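Local coordinates for protein ornithine carbamoyltransferase, mitochondrial (Coccidioides immitis, PDB 3SDS) that catalyses the transfer of the carbamoyl group from carbamoyl phosphate to L-ornithine, giving L-citrulline and phosphate in arginine biosynthesis, and works as a homotrimer, at residues 58-63 and 89-94; 120-125 and 142-147; 154-159 and 201-206; 300-305 and 322-327. All coordinates share one frame; numbering follows the deposited sequence.

Contact 1: 58-63 and 89-94; sequences ERLTGA and VKMGGH
Gly-62 and Gly-92 bring the two backbones closest, their CA atoms 4.9 Å apart, where a type II beta turn from Leu-60 to Ala-63 faces the C-terminal end of helix 78-90. No direct hydrogen bond joins the segments. A water spans them instead, accepting from Gly-62 N and donating to Lys-90 O at 2.6 Å, so that a carbonyl at the end of the helix is tied to the turn. Met-91 supplies most of the side-chain contact. Its CG lies 3.7 Å from Leu-60 O and 4.2 Å from Leu-60 CB, and on the Ala-63 side it meets the methyl CB at 4.4 Å. Leu-60 and Met-91 both also pack on Ile-339 of helix 327-347, while Tyr-47 of helix 34-51 touches Leu-60. Gly-62 and Gly-92 each have positive phi, a conformation that favours glycine. Around Gly-92 two bonds back into the last helical turn make a Schellman motif, the classic C-terminal helix stop, here leading the chain from helix 78-90 into strand 94-98 of the carbamoyl phosphate domain.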
loop_
_atom_site.group_PDB
_atom_site.type_symbol
_atom_site.label_atom_id
_atom_site.label_comp_id
_atom_site.label_asym_id
_atom_site.label_seq_id
_atom_site.Cartn_x
_atom_site.Cartn_y
_atom_site.Cartn_z
ATOM N N GLU A 58 -7.248 18.187 -19.600
ATOM C CA GLU A 58 -6.012 17.872 -20.364
ATOM C C GLU A 58 -4.684 18.006 -19.562
ATOM O O GLU A 58 -3.825 17.122 -19.612
ATOM C CB GLU A 58 -5.928 18.715 -21.646
ATOM C CG GLU A 58 -7.025 18.470 -22.682
ATOM C CD GLU A 58 -6.853 17.173 -23.451
ATOM O OE1 GLU A 58 -5.749 16.576 -23.442
ATOM O OE2 GLU A 58 -7.837 16.740 -24.085
ATOM N N ARG A 59 -4.526 19.111 -18.834
ATOM C CA ARG A 59 -3.347 19.349 -17.996
ATOM C C ARG A 59 -3.019 18.179 -17.041
ATOM O O ARG A 59 -1.853 17.963 -16.710
ATOM C CB ARG A 59 -3.522 20.639 -17.164
ATOM C CG ARG A 59 -3.523 21.929 -17.975
ATOM C CD ARG A 59 -3.964 23.149 -17.179
ATOM N NE ARG A 59 -3.025 23.446 -16.102
ATOM C CZ ARG A 59 -2.975 24.604 -15.425
ATOM N NH1 ARG A 59 -3.813 25.603 -15.724
ATOM N NH2 ARG A 59 -2.082 24.763 -14.440
ATOM N N LEU A 60 -4.035 17.437 -16.593
ATOM C CA LEU A 60 -3.840 16.412 -15.571
ATOM C C LEU A 60 -3.629 14.962 -16.084
ATOM O O LEU A 60 -3.109 14.104 -15.333
ATOM C CB LEU A 60 -4.972 16.472 -14.542
ATOM C CG LEU A 60 -5.313 17.823 -13.865
ATOM C CD1 LEU A 60 -6.510 17.644 -12.926
ATOM C CD2 LEU A 60 -4.171 18.467 -13.097
ATOM N N THR A 61 -3.997 14.676 -17.333
ATOM C CA THR A 61 -4.061 13.277 -17.792
ATOM C C THR A 61 -2.677 12.627 -17.987
ATOM O O THR A 61 -1.906 13.064 -18.827
ATOM C CB THR A 61 -4.916 13.134 -19.088
ATOM O OG1 THR A 61 -6.101 13.907 -18.943
ATOM C CG2 THR A 61 -5.330 11.673 -19.343
ATOM N N GLY A 62 -2.374 11.582 -17.221
ATOM C CA GLY A 62 -1.047 10.999 -17.242
ATOM C C GLY A 62 0.079 11.963 -16.864
ATOM O O GLY A 62 1.235 11.701 -17.151
ATOM N N ALA A 63 -0.232 13.076 -16.218
ATOM C CA ALA A 63 0.801 14.031 -15.831
ATOM C C ALA A 63 1.879 13.426 -14.913
ATOM O O ALA A 63 3.028 13.869 -14.936
ATOM C CB ALA A 63 0.182 15.241 -15.175
ATOM N N VAL A 89 -3.487 9.492 -7.766
ATOM C CA VAL A 89 -4.032 8.535 -8.748
ATOM C C VAL A 89 -4.801 9.193 -9.919
ATOM O O VAL A 89 -4.673 8.756 -11.059
ATOM C CB VAL A 89 -4.867 7.422 -8.063
ATOM C CG1 VAL A 89 -5.660 6.583 -9.100
ATOM C CG2 VAL A 89 -3.975 6.535 -7.213
ATOM N N LYS A 90 -5.586 10.239 -9.653
ATOM C CA LYS A 90 -6.208 11.022 -10.744
ATOM C C LYS A 90 -5.180 11.465 -11.788
ATOM O O LYS A 90 -5.491 11.471 -13.004
ATOM C CB LYS A 90 -6.987 12.232 -10.218
ATOM C CG LYS A 90 -8.404 11.921 -9.736
ATOM C CD LYS A 90 -9.390 11.938 -10.895
ATOM C CE LYS A 90 -10.534 10.879 -10.760
ATOM N NZ LYS A 90 -11.064 10.670 -9.365
ATOM N N MET A 91 -3.968 11.815 -11.329
ATOM C CA MET A 91 -2.864 12.161 -12.247
ATOM C C MET A 91 -2.080 10.962 -12.830
ATOM O O MET A 91 -1.091 11.138 -13.571
ATOM C CB MET A 91 -1.936 13.196 -11.638
ATOM C CG MET A 91 -2.506 14.598 -11.734
ATOM S SD MET A 91 -1.628 15.859 -10.774
ATOM C CE MET A 91 -2.418 15.556 -9.193
ATOM N N GLY A 92 -2.541 9.753 -12.529
ATOM C CA GLY A 92 -1.938 8.555 -13.080
ATOM C C GLY A 92 -0.632 8.150 -12.435
ATOM O O GLY A 92 0.078 7.317 -12.992
ATOM N N GLY A 93 -0.308 8.714 -11.266
ATOM C CA GLY A 93 0.923 8.348 -10.553
ATOM C C GLY A 93 0.712 7.265 -9.500
ATOM O O GLY A 93 -0.431 6.805 -9.304
ATOM N N HIS A 94 1.803 6.862 -8.829
ATOM C CA HIS A 94 1.741 5.917 -7.699
ATOM C C HIS A 94 2.120 6.490 -6.306
ATOM O O HIS A 94 3.231 6.991 -6.106
ATOM C CB HIS A 94 2.560 4.659 -7.993
ATOM C CG HIS A 94 2.587 3.677 -6.856
ATOM N ND1 HIS A 94 1.536 2.824 -6.579
ATOM C CD2 HIS A 94 3.539 3.416 -5.925
ATOM C CE1 HIS A 94 1.842 2.079 -5.527
ATOM N NE2 HIS A 94 3.051 2.418 -5.110
HETATM O O HOH W 1 -4.747 10.587 -15.337
#

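Contact 2: 120-125 and 142-147; sequences SMVSCI and SSVPVI
Ile-125 and Val-146 form a parallel beta bridge, held by two backbone hydrogen bonds: Ile-125 N donates to Pro-145 O at 3.3 Å, and Ile-147 N donates to Ile-125 O at 2.9 Å. Both are close to straight at the hydrogen, 170° and 164°. Ile-125 O also receives a CA-H...O contact from Val-146, which adds a weaker partner to the same carbonyl. Van der Waals contact centres on Val-144, whose two methyls reach different parts of the facing chain. CG1, anti to the carbonyl carbon, touches Val-122 O at 3.4 Å; CG2, between the backbone N and the carbonyl carbon, comes within 3.7 Å of Cys-124 CA and also meets Val-122 CG2 and Ile-125 CG1. Farther along, Cys-124 SG lies 3.5 Å from Pro-145 O and packs more loosely against Ile-147 CD1. Among the polar side chains, Ser-142 OG donates to Val-144 O at 2.6 Å, on a lone pair in the carbonyl plane, a bond within the segment just before strand 146-148; the same OG is near Ile-125 CD1. The pairing belongs to the right-handed beta-alpha-beta crossover of strand 124-128, helix 132-141 and strand 146-148. Helix 132-141 packs on Val-146 through Ile-135 and Ala-139, whereas helix 327-347 meets Cys-124 and Ile-147, and strand 68-73 flanks strand 124-128.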
loop_
_atom_site.group_PDB
_atom_site.type_symbol
_atom_site.label_atom_id
_atom_site.label_comp_id
_atom_site.label_asym_id
_atom_site.label_seq_id
_atom_site.Cartn_x
_atom_site.Cartn_y
_atom_site.Cartn_z
ATOM N N SER A 120 16.172 10.585 -3.946
ATOM C CA SER A 120 16.823 10.258 -5.202
ATOM C C SER A 120 16.075 9.193 -6.032
ATOM O O SER A 120 16.387 8.988 -7.217
ATOM C CB SER A 120 18.308 9.914 -4.987
ATOM O OG SER A 120 18.496 8.696 -4.289
ATOM N N MET A 121 15.082 8.539 -5.422
ATOM C CA MET A 121 14.303 7.459 -6.088
ATOM C C MET A 121 12.788 7.756 -6.150
ATOM O O MET A 121 12.004 6.880 -6.498
ATOM C CB MET A 121 14.577 6.060 -5.464
ATOM C CG MET A 121 16.055 5.611 -5.408
ATOM S SD MET A 121 16.371 3.945 -4.685
ATOM C CE MET A 121 16.231 4.193 -2.920
ATOM N N VAL A 122 12.380 8.986 -5.827
ATOM C CA VAL A 122 10.973 9.412 -5.982
ATOM C C VAL A 122 10.884 10.794 -6.630
ATOM O O VAL A 122 11.908 11.494 -6.765
ATOM C CB VAL A 122 10.170 9.410 -4.621
ATOM C CG1 VAL A 122 10.356 8.084 -3.856
ATOM C CG2 VAL A 122 10.541 10.587 -3.745
ATOM N N SER A 123 9.671 11.200 -7.007
ATOM C CA SER A 123 9.459 12.531 -7.584
ATOM C C SER A 123 8.932 13.602 -6.610
ATOM O O SER A 123 8.985 14.812 -6.926
ATOM C CB SER A 123 8.525 12.428 -8.773
ATOM O OG SER A 123 9.046 11.487 -9.693
ATOM N N CYS A 124 8.415 13.168 -5.454
ATOM C CA CYS A 124 7.905 14.082 -4.439
ATOM C C CYS A 124 7.832 13.416 -3.080
ATOM O O CYS A 124 7.652 12.210 -2.984
ATOM C CB CYS A 124 6.511 14.597 -4.838
ATOM S SG CYS A 124 5.695 15.667 -3.599
ATOM N N ILE A 125 7.952 14.209 -2.020
ATOM C CA ILE A 125 7.647 13.727 -0.662
ATOM C C ILE A 125 6.540 14.549 -0.011
ATOM O O ILE A 125 6.654 15.772 0.098
ATOM C CB ILE A 125 8.878 13.716 0.268
ATOM C CG1 ILE A 125 10.051 12.979 -0.398
ATOM C CG2 ILE A 125 8.513 13.077 1.598
ATOM C CD1 ILE A 125 11.404 13.213 0.250
ATOM N N SER A 142 16.546 17.375 0.607
ATOM C CA SER A 142 15.798 16.674 -0.428
ATOM C C SER A 142 16.114 17.256 -1.810
ATOM O O SER A 142 16.177 18.479 -1.968
ATOM C CB SER A 142 14.288 16.789 -0.166
ATOM O OG SER A 142 13.532 16.401 -1.299
ATOM N N SER A 143 16.277 16.396 -2.812
ATOM C CA SER A 143 16.448 16.878 -4.178
ATOM C C SER A 143 15.135 16.989 -4.958
ATOM O O SER A 143 15.152 17.328 -6.145
ATOM C CB SER A 143 17.454 16.031 -4.938
ATOM O OG SER A 143 17.019 14.698 -4.969
ATOM N N VAL A 144 14.005 16.701 -4.318
ATOM C CA VAL A 144 12.692 16.837 -4.976
ATOM C C VAL A 144 11.742 17.678 -4.098
ATOM O O VAL A 144 11.962 17.802 -2.893
ATOM C CB VAL A 144 12.055 15.462 -5.342
ATOM C CG1 VAL A 144 13.062 14.570 -6.069
ATOM C CG2 VAL A 144 11.477 14.758 -4.098
ATOM N N PRO A 145 10.700 18.286 -4.701
ATOM C CA PRO A 145 9.819 19.148 -3.891
ATOM C C PRO A 145 9.225 18.423 -2.656
ATOM O O PRO A 145 8.736 17.292 -2.788
ATOM C CB PRO A 145 8.692 19.525 -4.866
ATOM C CG PRO A 145 9.172 19.195 -6.207
ATOM C CD PRO A 145 10.332 18.274 -6.128
ATOM N N VAL A 146 9.268 19.063 -1.484
ATOM C CA VAL A 146 8.604 18.534 -0.285
ATOM C C VAL A 146 7.320 19.335 -0.004
ATOM O O VAL A 146 7.354 20.564 -0.006
ATOM C CB VAL A 146 9.548 18.553 0.984
ATOM C CG1 VAL A 146 8.856 17.953 2.193
ATOM C CG2 VAL A 146 10.860 17.809 0.733
ATOM N N ILE A 147 6.197 18.656 0.234
ATOM C CA ILE A 147 4.948 19.318 0.684
ATOM C C ILE A 147 4.625 18.928 2.142
ATOM O O ILE A 147 4.647 17.728 2.502
ATOM C CB ILE A 147 3.768 18.932 -0.230
ATOM C CG1 ILE A 147 3.847 19.694 -1.552
ATOM C CG2 ILE A 147 2.391 19.112 0.456
ATOM C CD1 ILE A 147 3.139 18.958 -2.693
#

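Contact 3: 154-159 and 201-206; sequences FHPLQA and LFDLAI
His-155 N donates a hydrogen bond of 2.6 Å to Asp-203 OD2, approaching nearly along the C-O axis of the carboxylate with an angle of 159° at the hydrogen. This is the tight end of a wholly buried contact. The same oxygen lies 3.2 Å from Phe-154 CB and 3.6 Å from Pro-156 CD, at the edge of the Phe-154 ring and near its plane; ring and carboxylate are turned 43° against each other. Asp-203 OD1 is bonded to Ile-29 N and Ser-28 OG, so both carboxylate oxygens have partners, which would be expected to stabilise a buried negative charge. His-155 is the N-cap residue of helix 156-169, and the contact joins the start of this helix in the carbamoyl phosphate domain to helix 199-210 in the ornithine domain. His-155 and Gln-158 probably bind carbamoyl phosphate, as in related carbamoyltransferases; the His-155 side chain leads away from Asp-203 toward Arg-334, with Gln-158 CB 3.4 Å above one face of its ring. A turn later the packing is looser, though still buried: Ala-159 CB points at the other helix and meets Asp-203 CB at 4.3 Å and Leu-204 N at the same distance. Beyond it, Leu-204 turns to Trp-193 of strand 190-194.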
loop_
_atom_site.group_PDB
_atom_site.type_symbol
_atom_site.label_atom_id
_atom_site.label_comp_id
_atom_site.label_asym_id
_atom_site.label_seq_id
_atom_site.Cartn_x
_atom_site.Cartn_y
_atom_site.Cartn_z
ATOM N N PHE A 154 2.274 24.537 11.160
ATOM C CA PHE A 154 1.627 24.814 9.860
ATOM C C PHE A 154 0.760 23.669 9.363
ATOM O O PHE A 154 0.909 22.544 9.824
ATOM C CB PHE A 154 2.668 25.200 8.799
ATOM C CG PHE A 154 3.579 26.305 9.225
ATOM C CD1 PHE A 154 3.069 27.574 9.520
ATOM C CD2 PHE A 154 4.955 26.087 9.343
ATOM C CE1 PHE A 154 3.918 28.617 9.936
ATOM C CE2 PHE A 154 5.819 27.127 9.745
ATOM C CZ PHE A 154 5.286 28.398 10.049
ATOM N N HIS A 155 -0.153 23.972 8.439
ATOM C CA HIS A 155 -0.987 22.965 7.755
ATOM C C HIS A 155 -1.486 23.544 6.421
ATOM O O HIS A 155 -2.685 23.731 6.236
ATOM C CB HIS A 155 -2.165 22.531 8.639
ATOM C CG HIS A 155 -2.829 21.252 8.210
ATOM N ND1 HIS A 155 -2.953 20.869 6.890
ATOM C CD2 HIS A 155 -3.439 20.282 8.937
ATOM C CE1 HIS A 155 -3.592 19.712 6.823
ATOM N NE2 HIS A 155 -3.895 19.335 8.052
ATOM N N PRO A 156 -0.567 23.825 5.481
ATOM C CA PRO A 156 -0.925 24.501 4.220
ATOM C C PRO A 156 -2.119 23.897 3.440
ATOM O O PRO A 156 -2.997 24.656 2.964
ATOM C CB PRO A 156 0.365 24.412 3.384
ATOM C CG PRO A 156 1.224 23.391 4.071
ATOM C CD PRO A 156 0.859 23.451 5.514
ATOM N N LEU A 157 -2.159 22.565 3.313
ATOM C CA LEU A 157 -3.235 21.910 2.554
ATOM C C LEU A 157 -4.632 22.239 3.096
ATOM O O LEU A 157 -5.584 22.378 2.323
ATOM C CB LEU A 157 -3.030 20.388 2.432
ATOM C CG LEU A 157 -1.840 19.904 1.589
ATOM C CD1 LEU A 157 -1.651 18.421 1.756
ATOM C CD2 LEU A 157 -1.986 20.236 0.119
ATOM N N GLN A 158 -4.739 22.376 4.417
ATOM C CA GLN A 158 -6.026 22.633 5.056
ATOM C C GLN A 158 -6.588 24.025 4.704
ATOM O O GLN A 158 -7.773 24.162 4.360
ATOM C CB GLN A 158 -5.940 22.442 6.571
ATOM C CG GLN A 158 -7.315 22.521 7.248
ATOM C CD GLN A 158 -8.248 21.358 6.852
ATOM O OE1 GLN A 158 -7.827 20.193 6.804
ATOM N NE2 GLN A 158 -9.523 21.676 6.581
ATOM N N ALA A 159 -5.725 25.041 4.784
ATOM C CA ALA A 159 -6.088 26.410 4.409
ATOM C C ALA A 159 -6.664 26.479 2.971
ATOM O O ALA A 159 -7.705 27.122 2.731
ATOM C CB ALA A 159 -4.881 27.335 4.562
ATOM N N LEU A 201 -5.375 26.974 12.631
ATOM C CA LEU A 201 -5.641 28.408 12.760
ATOM C C LEU A 201 -4.486 29.259 12.205
ATOM O O LEU A 201 -4.710 30.196 11.417
ATOM C CB LEU A 201 -5.931 28.778 14.209
ATOM C CG LEU A 201 -5.911 30.271 14.529
ATOM C CD1 LEU A 201 -6.953 31.016 13.716
ATOM C CD2 LEU A 201 -6.120 30.501 16.014
ATOM N N PHE A 202 -3.256 28.920 12.586
ATOM C CA PHE A 202 -2.111 29.721 12.150
ATOM C C PHE A 202 -2.128 29.999 10.640
ATOM O O PHE A 202 -2.130 31.182 10.234
ATOM C CB PHE A 202 -0.786 29.110 12.610
ATOM C CG PHE A 202 -0.715 28.851 14.108
ATOM C CD1 PHE A 202 -1.502 29.581 14.999
ATOM C CD2 PHE A 202 0.156 27.894 14.615
ATOM C CE1 PHE A 202 -1.451 29.340 16.351
ATOM C CE2 PHE A 202 0.225 27.639 15.958
ATOM C CZ PHE A 202 -0.574 28.363 16.845
ATOM N N ASP A 203 -2.193 28.935 9.826
ATOM C CA ASP A 203 -2.177 29.066 8.358
ATOM C C ASP A 203 -3.441 29.719 7.801
ATOM O O ASP A 203 -3.361 30.526 6.856
ATOM C CB ASP A 203 -1.951 27.726 7.669
ATOM C CG ASP A 203 -0.501 27.500 7.244
ATOM O OD1 ASP A 203 0.161 28.401 6.684
ATOM O OD2 ASP A 203 -0.031 26.368 7.455
ATOM N N LEU A 204 -4.594 29.378 8.381
ATOM C CA LEU A 204 -5.862 30.009 8.012
ATOM C C LEU A 204 -5.759 31.538 8.174
ATOM O O LEU A 204 -6.081 32.304 7.235
ATOM C CB LEU A 204 -7.007 29.432 8.855
ATOM C CG LEU A 204 -8.449 29.957 8.774
ATOM C CD1 LEU A 204 -8.974 29.969 7.350
ATOM C CD2 LEU A 204 -9.384 29.115 9.660
ATOM N N ALA A 205 -5.275 31.970 9.349
ATOM C CA ALA A 205 -5.008 33.394 9.629
ATOM C C ALA A 205 -4.132 34.074 8.565
ATOM O O ALA A 205 -4.480 35.158 8.095
ATOM C CB ALA A 205 -4.385 33.577 11.028
ATOM N N ILE A 206 -3.008 33.444 8.208
ATOM C CA ILE A 206 -2.078 33.986 7.194
ATOM C C ILE A 206 -2.759 34.120 5.809
ATOM O O ILE A 206 -2.539 35.093 5.082
ATOM C CB ILE A 206 -0.752 33.122 7.098
ATOM C CG1 ILE A 206 0.044 33.179 8.409
ATOM C CG2 ILE A 206 0.130 33.563 5.925
ATOM C CD1 ILE A 206 1.234 32.221 8.472
#

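Contact 4: 300-305 and 322-327; sequences ENWKFM and SERSLV
Arg-324 lays its guanidinium flat on the indole of Trp-302, centres 4.0 Å apart and planes 15° from parallel. The indole CG stands between the backbone N and the carbonyl carbon (chi1 65°), and the arginine side chain, extended from CG to NE, runs across the tryptophan side chain at about a right angle. Arg-324 NE sits over one face, offset toward the rim near NE1, while CD makes a CH-pi contact 3.9 Å from the six-membered ring centroid. At the guanidinium edge NH2 donates to Glu-300 O at 3.1 Å, and NE bonds weakly to Trp-302 O. Face stacking and these edge bonds together limit the rotation of the group. Phe-304 has CG anti to the backbone N (chi1 177°); its ring takes Ser-325 OG, which is hydrogen-bonded to Phe-320 O, at the edge and in plane, and its CE2 meets Val-327 CG2 at 4.1 Å. Leu-326 CD1 lies near Lys-303 CB and Met-305 CG. The backbones bridge through Phe-304 N to Arg-324 O, 2.7 Å, and Leu-326 N to Phe-304 O, 3.0 Å. Segment 322-327 flanks strand 303-306, an outermost strand, within this chain, of the Rossmann-like ornithine domain's parallel sheet, next to strand 261-264, and leads into helix 327-347, where Val-327 packs on Leu-308, a probable carbamoyl phosphate-binding residue; helix 317-320 touches Trp-302 and Phe-304, and helix 156-169 packs on Met-305 and Leu-326.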
loop_
_atom_site.group_PDB
_atom_site.type_symbol
_atom_site.label_atom_id
_atom_site.label_comp_id
_atom_site.label_asym_id
_atom_site.label_seq_id
_atom_site.Cartn_x
_atom_site.Cartn_y
_atom_site.Cartn_z
ATOM N N GLU A 300 -27.247 36.593 10.901
ATOM C CA GLU A 300 -28.401 35.721 10.843
ATOM C C GLU A 300 -28.070 34.381 10.160
ATOM O O GLU A 300 -28.489 33.321 10.620
ATOM C CB GLU A 300 -29.565 36.454 10.152
ATOM C CG GLU A 300 -30.915 35.710 10.168
ATOM C CD GLU A 300 -31.400 35.349 11.577
ATOM O OE1 GLU A 300 -31.082 36.087 12.545
ATOM O OE2 GLU A 300 -32.107 34.323 11.709
ATOM N N ASN A 301 -27.291 34.426 9.082
ATOM C CA ASN A 301 -26.990 33.209 8.319
ATOM C C ASN A 301 -25.561 32.684 8.485
ATOM O O ASN A 301 -24.960 32.211 7.524
ATOM C CB ASN A 301 -27.330 33.399 6.829
ATOM C CG ASN A 301 -26.494 34.486 6.166
ATOM O OD1 ASN A 301 -26.228 35.543 6.755
ATOM N ND2 ASN A 301 -26.073 34.227 4.931
ATOM N N TRP A 302 -25.028 32.750 9.703
ATOM C CA TRP A 302 -23.653 32.296 9.952
ATOM C C TRP A 302 -23.487 30.804 9.665
ATOM O O TRP A 302 -24.410 30.013 9.882
ATOM C CB TRP A 302 -23.200 32.634 11.380
ATOM C CG TRP A 302 -23.969 31.909 12.454
ATOM C CD1 TRP A 302 -25.167 32.276 12.989
ATOM C CD2 TRP A 302 -23.590 30.694 13.109
ATOM N NE1 TRP A 302 -25.560 31.367 13.935
ATOM C CE2 TRP A 302 -24.616 30.381 14.029
ATOM C CE3 TRP A 302 -22.488 29.830 13.000
ATOM C CZ2 TRP A 302 -24.575 29.245 14.847
ATOM C CZ3 TRP A 302 -22.442 28.701 13.814
ATOM C CH2 TRP A 302 -23.488 28.421 14.730
ATOM N N LYS A 303 -22.305 30.430 9.180
ATOM C CA LYS A 303 -22.022 29.058 8.760
ATOM C C LYS A 303 -20.978 28.434 9.682
ATOM O O LYS A 303 -20.197 29.144 10.307
ATOM C CB LYS A 303 -21.512 29.059 7.311
ATOM C CG LYS A 303 -22.443 29.695 6.264
ATOM C CD LYS A 303 -23.625 28.781 5.978
ATOM C CE LYS A 303 -24.238 29.028 4.606
ATOM N NZ LYS A 303 -25.504 29.828 4.650
ATOM N N PHE A 304 -20.946 27.111 9.754
ATOM C CA PHE A 304 -20.035 26.423 10.661
ATOM C C PHE A 304 -18.987 25.554 9.949
ATOM O O PHE A 304 -19.300 24.868 8.956
ATOM C CB PHE A 304 -20.827 25.580 11.666
ATOM C CG PHE A 304 -19.961 24.772 12.587
ATOM C CD1 PHE A 304 -19.263 25.388 13.628
ATOM C CD2 PHE A 304 -19.825 23.398 12.404
ATOM C CE1 PHE A 304 -18.452 24.643 14.476
ATOM C CE2 PHE A 304 -19.016 22.644 13.248
ATOM C CZ PHE A 304 -18.321 23.269 14.280
ATOM N N MET A 305 -17.758 25.583 10.481
ATOM C CA MET A 305 -16.596 24.852 9.943
ATOM C C MET A 305 -15.711 24.227 11.046
ATOM O O MET A 305 -15.432 24.860 12.071
ATOM C CB MET A 305 -15.760 25.773 9.055
ATOM C CG MET A 305 -16.433 26.160 7.741
ATOM S SD MET A 305 -15.462 27.280 6.708
ATOM C CE MET A 305 -14.091 26.201 6.291
ATOM N N SER A 322 -26.825 20.837 11.403
ATOM C CA SER A 322 -27.732 21.796 10.763
ATOM C C SER A 322 -27.336 22.108 9.307
ATOM O O SER A 322 -26.253 21.716 8.830
ATOM C CB SER A 322 -27.849 23.091 11.584
ATOM O OG SER A 322 -26.606 23.755 11.727
ATOM N N GLU A 323 -28.227 22.816 8.612
ATOM C CA GLU A 323 -27.949 23.307 7.266
ATOM C C GLU A 323 -26.877 24.415 7.287
ATOM O O GLU A 323 -26.390 24.847 6.232
ATOM C CB GLU A 323 -29.244 23.773 6.583
ATOM N N ARG A 324 -26.500 24.850 8.484
ATOM C CA ARG A 324 -25.396 25.797 8.671
ATOM C C ARG A 324 -23.996 25.194 8.473
ATOM O O ARG A 324 -23.009 25.935 8.405
ATOM C CB ARG A 324 -25.428 26.367 10.089
ATOM C CG ARG A 324 -26.580 27.293 10.402
ATOM C CD ARG A 324 -26.337 27.984 11.727
ATOM N NE ARG A 324 -26.977 29.291 11.732
ATOM C CZ ARG A 324 -28.064 29.588 12.429
ATOM N NH1 ARG A 324 -28.625 28.669 13.208
ATOM N NH2 ARG A 324 -28.577 30.810 12.359
ATOM N N SER A 325 -23.908 23.866 8.407
ATOM C CA SER A 325 -22.636 23.187 8.572
ATOM C C SER A 325 -22.011 22.760 7.257
ATOM O O SER A 325 -22.563 21.938 6.545
ATOM C CB SER A 325 -22.814 21.994 9.499
ATOM O OG SER A 325 -21.593 21.312 9.720
ATOM N N LEU A 326 -20.845 23.325 6.952
ATOM C CA LEU A 326 -20.127 23.054 5.701
ATOM C C LEU A 326 -19.056 21.952 5.869
ATOM O O LEU A 326 -18.196 21.741 4.991
ATOM C CB LEU A 326 -19.473 24.335 5.182
ATOM C CG LEU A 326 -20.296 25.609 5.053
ATOM C CD1 LEU A 326 -19.352 26.774 4.720
ATOM C CD2 LEU A 326 -21.372 25.447 3.997
ATOM N N VAL A 327 -19.147 21.261 7.006
ATOM C CA VAL A 327 -18.235 20.208 7.443
ATOM C C VAL A 327 -17.856 19.125 6.384
ATOM O O VAL A 327 -16.664 18.883 6.137
ATOM C CB VAL A 327 -18.773 19.611 8.782
ATOM C CG1 VAL A 327 -18.588 18.104 8.861
ATOM C CG2 VAL A 327 -18.136 20.316 9.955
#

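Overall arrangement
Contacts 1 and 2 lie in the carbamoyl phosphate domain, their centres about 17 Å apart, and contact 4 lies in the ornithine domain, its centre about 39 Å from that of contact 2 and on the opposite side of the chain's centre. Contact 3, its centre about 4 Å from the centre of the chain, joins the two domains. It holds His-155 and Gln-158, which probably bind carbamoyl phosphate. The nearest atoms of contacts 2 and 3, in the side chains of Ile-147 and Leu-157, are about 4 Å apart; those of contacts 3 and 4 are about 6 Å apart. Helix 327-347, which carries Arg-334, borders contacts 1, 2 and 3 and begins within contact 4.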